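Long-range contact in designed helical repeat protein (Synthetic construct, PDB 5CWQ), which has no known biological function, having been designed from scratch by computation to fold into a stack of helical repeats: residues Ala39-Ala44 with Leu97-Leu102. Residues are numbered along the deposited sequence; the frame is centred on the assembly and turned at random.
Sequences ALIEEA and LIAIAL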
loop_
_atom_site.group_PDB
_atom_site.type_symbol
_atom_site.label_atom_id
_atom_site.label_comp_id
_atom_site.label_asym_id
_atom_site.label_seq_id
_atom_site.Cartn_x
_atom_site.Cartn_y
_atom_site.Cartn_z
ATOM N N ALA A 39 -0.383 12.418 6.396
ATOM C CA ALA A 39 1.050 12.674 6.424
ATOM C C ALA A 39 1.832 11.364 6.390
ATOM O O ALA A 39 2.889 11.279 5.765
ATOM C CB ALA A 39 1.419 13.483 7.659
ATOM N N LEU A 40 1.305 10.342 7.057
ATOM C CA LEU A 40 1.959 9.038 7.105
ATOM C C LEU A 40 1.901 8.348 5.744
ATOM O O LEU A 40 2.807 7.595 5.388
ATOM C CB LEU A 40 1.318 8.154 8.181
ATOM C CG LEU A 40 1.578 8.577 9.632
ATOM C CD1 LEU A 40 0.775 7.719 10.597
ATOM C CD2 LEU A 40 3.062 8.514 9.975
ATOM N N ILE A 41 0.838 8.605 4.987
ATOM C CA ILE A 41 0.751 8.120 3.612
ATOM C C ILE A 41 1.861 8.750 2.779
ATOM O O ILE A 41 2.474 8.088 1.941
ATOM C CB ILE A 41 -0.621 8.438 2.972
ATOM C CG1 ILE A 41 -1.722 7.635 3.665
ATOM C CG2 ILE A 41 -0.614 8.118 1.470
ATOM C CD1 ILE A 41 -3.124 8.050 3.275
ATOM N N GLU A 42 2.112 10.033 3.011
ATOM C CA GLU A 42 3.156 10.749 2.288
ATOM C C GLU A 42 4.534 10.216 2.667
ATOM O O GLU A 42 5.408 10.077 1.813
ATOM C CB GLU A 42 3.068 12.251 2.565
ATOM C CG GLU A 42 1.786 12.886 2.048
ATOM C CD GLU A 42 1.577 14.297 2.565
ATOM O OE1 GLU A 42 0.425 14.779 2.525
ATOM O OE2 GLU A 42 2.563 14.924 3.009
ATOM N N GLU A 43 4.724 9.917 3.950
ATOM C CA GLU A 43 5.966 9.307 4.408
ATOM C C GLU A 43 6.191 7.977 3.702
ATOM O O GLU A 43 7.284 7.706 3.204
ATOM C CB GLU A 43 5.948 9.098 5.923
ATOM C CG GLU A 43 6.034 10.382 6.726
ATOM C CD GLU A 43 6.141 10.132 8.218
ATOM O OE1 GLU A 43 6.682 9.077 8.607
ATOM O OE2 GLU A 43 5.681 10.991 9.001
ATOM N N ALA A 44 5.145 7.159 3.652
ATOM C CA ALA A 44 5.211 5.849 3.015
ATOM C C ALA A 44 5.558 5.965 1.530
ATOM O O ALA A 44 6.314 5.151 0.998
ATOM C CB ALA A 44 3.890 5.112 3.198
ATOM N N LEU A 97 -4.695 2.567 7.070
ATOM C CA LEU A 97 -4.467 1.274 6.434
ATOM C C LEU A 97 -3.749 1.436 5.097
ATOM O O LEU A 97 -2.952 0.579 4.708
ATOM C CB LEU A 97 -5.790 0.533 6.238
ATOM C CG LEU A 97 -6.478 0.048 7.518
ATOM C CD1 LEU A 97 -7.849 -0.528 7.205
ATOM C CD2 LEU A 97 -5.629 -0.980 8.254
ATOM N N ILE A 98 -4.027 2.532 4.398
ATOM C CA ILE A 98 -3.320 2.836 3.161
ATOM C C ILE A 98 -1.843 3.062 3.471
ATOM O O ILE A 98 -0.971 2.563 2.759
ATOM C CB ILE A 98 -3.915 4.076 2.442
ATOM C CG1 ILE A 98 -5.320 3.760 1.921
ATOM C CG2 ILE A 98 -3.021 4.532 1.277
ATOM C CD1 ILE A 98 -6.101 4.986 1.457
ATOM N N ALA A 99 -1.562 3.807 4.537
ATOM C CA ALA A 99 -0.181 4.065 4.937
ATOM C C ALA A 99 0.517 2.760 5.306
ATOM O O ALA A 99 1.668 2.529 4.930
ATOM C CB ALA A 99 -0.133 5.040 6.103
ATOM N N ILE A 100 -0.196 1.911 6.039
ATOM C CA ILE A 100 0.314 0.603 6.435
ATOM C C ILE A 100 0.636 -0.241 5.205
ATOM O O ILE A 100 1.735 -0.780 5.084
ATOM C CB ILE A 100 -0.705 -0.138 7.342
ATOM C CG1 ILE A 100 -0.708 0.487 8.740
ATOM C CG2 ILE A 100 -0.386 -1.632 7.448
ATOM C CD1 ILE A 100 -1.840 0.008 9.646
ATOM N N ALA A 101 -0.324 -0.338 4.290
ATOM C CA ALA A 101 -0.177 -1.181 3.110
ATOM C C ALA A 101 0.977 -0.710 2.228
ATOM O O ALA A 101 1.726 -1.524 1.680
ATOM C CB ALA A 101 -1.479 -1.207 2.316
ATOM N N LEU A 102 1.123 0.603 2.092
ATOM C CA LEU A 102 2.189 1.162 1.270
ATOM C C LEU A 102 3.552 0.913 1.915
ATOM O O LEU A 102 4.541 0.675 1.224
ATOM C CB LEU A 102 1.966 2.659 1.044
ATOM C CG LEU A 102 2.936 3.370 0.091
ATOM C CD1 LEU A 102 3.058 2.647 -1.244
ATOM C CD2 LEU A 102 2.492 4.807 -0.137
#
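I41 carries CG1 anti to its carbonyl carbon (chi1 -67°), and I98 holds its own CG1 the same way, which puts CG2 of I98 anti to the backbone nitrogen, where CD1 of I41 meets it at 4.0 Å. The two isoleucines cross obliquely. L102 takes the other common course, with CG anti to the backbone N (chi1 -175°), and its CD2 lies 3.6 Å from CB of A44. Leucine suits this place because one arm of its fork, CD2, lies against that methyl and also comes 3.9 Å from O of I41.

CB of A99 points at helix 33-57 and settles against L40 and I41, 3.9 Å from CG1 of I41 and 4.0 Å from CB of L40. Alanine fits at A99 because its CA lies just 4.4 Å from that of I41. The methyl of A44 is met by CB, CG and CD2 of L102. The short axes, 8.3 Å apart at closest, run nearly parallel at 13°. The CG1-CD1 arm of I41 spans both partners, CG1 against A99 and CD1 against I98, a reach isoleucine supplies in purely aliphatic form. An alanine in place of I41 would probably open a gap beside I98 and A99, since CG1 and CD1 would be gone.

Helices 33-57 and 90-114 are thus neighbours in one layer of an all-helical repeat stack, with helix 60-86 intervening in sequence. I98 also touches L152 and L159 of helix 147-171, which carries the packing onward. Elsewhere the disulfide C55-C113 joins the same two helices. No hydrogen bond or salt bridge links the two segments; their backbone bonds run along each helix, as from A44 N to L40 O, so this buried contact rests on van der Waals packing and the exclusion of water.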